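Long-range contact in intracellular protease/amidase (PDB 4K2H), which is a zinc-binding member of the DJ-1/PfpI family, possibly with peptidase activity, although its physiological role is unknown: residues Lys120-Val125 with Asp147-Ser152. The protein carries 1 engineered substitution. Residues are numbered along the deposited sequence; the frame is centred on the assembly and turned at random.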
loop_
_atom_site.group_PDB
_atom_site.type_symbol
_atom_site.label_atom_id
_atom_site.label_comp_id
_atom_site.label_asym_id
_atom_site.label_seq_id
_atom_site.Cartn_x
_atom_site.Cartn_y
_atom_site.Cartn_z
ATOM N N LYS A 120 20.155 -12.093 17.245
ATOM C CA LYS A 120 20.378 -13.338 17.999
ATOM C C LYS A 120 20.903 -14.431 17.101
ATOM O O LYS A 120 20.501 -15.580 17.224
ATOM C CB LYS A 120 19.096 -13.831 18.705
ATOM C CG LYS A 120 18.733 -13.017 19.936
ATOM C CD LYS A 120 17.533 -13.589 20.672
ATOM C CE LYS A 120 16.248 -13.322 19.915
ATOM N NZ LYS A 120 15.097 -14.100 20.444
ATOM N N GLY A 121 21.791 -14.055 16.190
ATOM C CA GLY A 121 22.325 -14.985 15.198
ATOM C C GLY A 121 21.320 -15.431 14.142
ATOM O O GLY A 121 21.646 -16.261 13.316
ATOM N N ARG A 122 20.100 -14.890 14.128
ATOM C CA ARG A 122 19.084 -15.477 13.254
ATOM C C ARG A 122 19.258 -15.120 11.797
ATOM O O ARG A 122 19.908 -14.122 11.456
ATOM C CB ARG A 122 17.680 -15.137 13.719
ATOM C CG ARG A 122 17.243 -15.933 14.947
ATOM C CD ARG A 122 15.955 -15.361 15.512
ATOM N NE ARG A 122 16.149 -13.968 15.958
ATOM C CZ ARG A 122 15.282 -13.292 16.700
ATOM N NH1 ARG A 122 14.162 -13.860 17.119
ATOM N NH2 ARG A 122 15.552 -12.049 17.061
ATOM N N ARG A 123 18.702 -15.978 10.938
ATOM C CA ARG A 123 18.641 -15.711 9.505
ATOM C C ARG A 123 17.587 -14.639 9.227
ATOM O O ARG A 123 16.519 -14.658 9.815
ATOM C CB ARG A 123 18.325 -16.986 8.724
ATOM C CG ARG A 123 19.481 -17.994 8.734
ATOM C CD ARG A 123 19.087 -19.282 8.034
ATOM N NE ARG A 123 18.050 -19.966 8.805
ATOM C CZ ARG A 123 16.765 -20.069 8.463
ATOM N NH1 ARG A 123 15.926 -20.711 9.281
ATOM N NH2 ARG A 123 16.303 -19.549 7.322
ATOM N N TYR A 124 17.907 -13.715 8.318
ATOM C CA TYR A 124 17.061 -12.563 8.042
ATOM C C TYR A 124 17.432 -12.021 6.667
ATOM O O TYR A 124 18.494 -12.349 6.122
ATOM C CB TYR A 124 17.272 -11.472 9.116
ATOM C CG TYR A 124 18.565 -10.727 8.915
ATOM C CD1 TYR A 124 18.577 -9.528 8.205
ATOM C CD2 TYR A 124 19.797 -11.265 9.348
ATOM C CE1 TYR A 124 19.748 -8.849 7.949
ATOM C CE2 TYR A 124 20.988 -10.589 9.109
ATOM C CZ TYR A 124 20.952 -9.369 8.404
ATOM O OH TYR A 124 22.093 -8.635 8.138
ATOM N N VAL A 125 16.541 -11.204 6.118
ATOM C CA VAL A 125 16.798 -10.435 4.915
ATOM C C VAL A 125 16.464 -8.978 5.190
ATOM O O VAL A 125 15.713 -8.652 6.099
ATOM C CB VAL A 125 15.985 -10.952 3.710
ATOM C CG1 VAL A 125 14.491 -10.701 3.867
ATOM C CG2 VAL A 125 16.488 -10.350 2.405
ATOM N N ASP A 147 12.835 -17.610 10.486
ATOM C CA ASP A 147 13.720 -18.311 11.398
ATOM C C ASP A 147 13.185 -18.147 12.790
ATOM O O ASP A 147 13.360 -17.086 13.378
ATOM C CB ASP A 147 15.147 -17.765 11.293
ATOM C CG ASP A 147 16.139 -18.515 12.189
ATOM O OD1 ASP A 147 15.723 -19.374 12.985
ATOM O OD2 ASP A 147 17.334 -18.207 12.112
ATOM N N GLY A 148 12.531 -19.197 13.300
ATOM C CA GLY A 148 11.858 -19.144 14.591
ATOM C C GLY A 148 10.728 -18.133 14.543
ATOM O O GLY A 148 9.879 -18.201 13.669
ATOM N N ASN A 149 10.723 -17.179 15.464
ATOM C CA ASN A 149 9.669 -16.173 15.517
ATOM C C ASN A 149 10.034 -14.859 14.740
ATOM O O ASN A 149 9.367 -13.837 14.874
ATOM C CB ASN A 149 9.313 -15.882 16.975
ATOM C CG ASN A 149 10.492 -15.303 17.764
ATOM O OD1 ASN A 149 11.633 -15.768 17.612
ATOM N ND2 ASN A 149 10.229 -14.278 18.599
ATOM N N LEU A 150 11.090 -14.922 13.930
ATOM C CA LEU A 150 11.527 -13.790 13.119
ATOM C C LEU A 150 11.148 -14.061 11.681
ATOM O O LEU A 150 11.623 -15.055 11.085
ATOM C CB LEU A 150 13.038 -13.634 13.241
ATOM C CG LEU A 150 13.619 -12.413 12.530
ATOM C CD1 LEU A 150 13.133 -11.072 13.103
ATOM C CD2 LEU A 150 15.123 -12.540 12.625
ATOM N N ILE A 151 10.242 -13.240 11.160
ATOM C CA ILE A 151 9.799 -13.301 9.774
ATOM C C ILE A 151 10.161 -11.961 9.118
ATOM O O ILE A 151 9.593 -10.913 9.462
ATOM C CB ILE A 151 8.264 -13.531 9.691
ATOM C CG1 ILE A 151 7.887 -14.824 10.411
ATOM C CG2 ILE A 151 7.776 -13.570 8.245
ATOM C CD1 ILE A 151 6.460 -15.285 10.190
ATOM N N SER A 152 11.108 -11.990 8.191
ATOM C CA SER A 152 11.586 -10.769 7.542
ATOM C C SER A 152 11.215 -10.747 6.080
ATOM O O SER A 152 11.013 -11.781 5.460
ATOM C CB SER A 152 13.106 -10.616 7.726
ATOM O OG SER A 152 13.806 -11.784 7.310
HETATM O O HOH W 1 13.894 -13.484 9.285
#
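Asp147 holds its CG anti to its own backbone N (chi1 -177°), which sets CG beside the backbone of Arg123, while Ser152, with OG between its backbone N and carbonyl carbon (chi1 53°), lifts its hydroxyl toward Val125. These two short side chains grip the backbone of 120-125 at either end of strand 123-124. Arg123 N donates to Asp147 OD2 over 2.9 Å in a nearly straight bond that uses the anti lone pair, and Val125 N donates to Ser152 OG at 3.0 Å. Between them a water lies 2.9 Å from Arg123 O and also hydrogen-bonds Ser152 OG. The guanidinium of Arg123 stacks on the Asp147 carboxylate, the planes 17° apart; NE stands 3.8 Å from OD2, a long salt bridge of charges alone, with no N-H aimed at the oxygen. Arg122 sends its chain toward the turn instead: its CB and CG pass beside Asp147 OD2, and its guanidinium lies between Leu150 on one face and Lys120 CE on the other, with Asn149 at its edge. Its NE bonds Leu119 O and its NH2 pairs with Asp96, while Asn149 ND2 reaches Lys100 O. Leu150 CD2 packs 3.8 Å from Arg122 NE. The type II' turn Asp147-Leu150 closes the hairpin of strands 144-147 and 150-153, and the contact ties that hairpin to strand 123-124 by side chain-to-backbone bonds and a water rather than by sheet pairing. The N-H and nearby positive charge of Arg123 would be expected to keep Asp147 ionised.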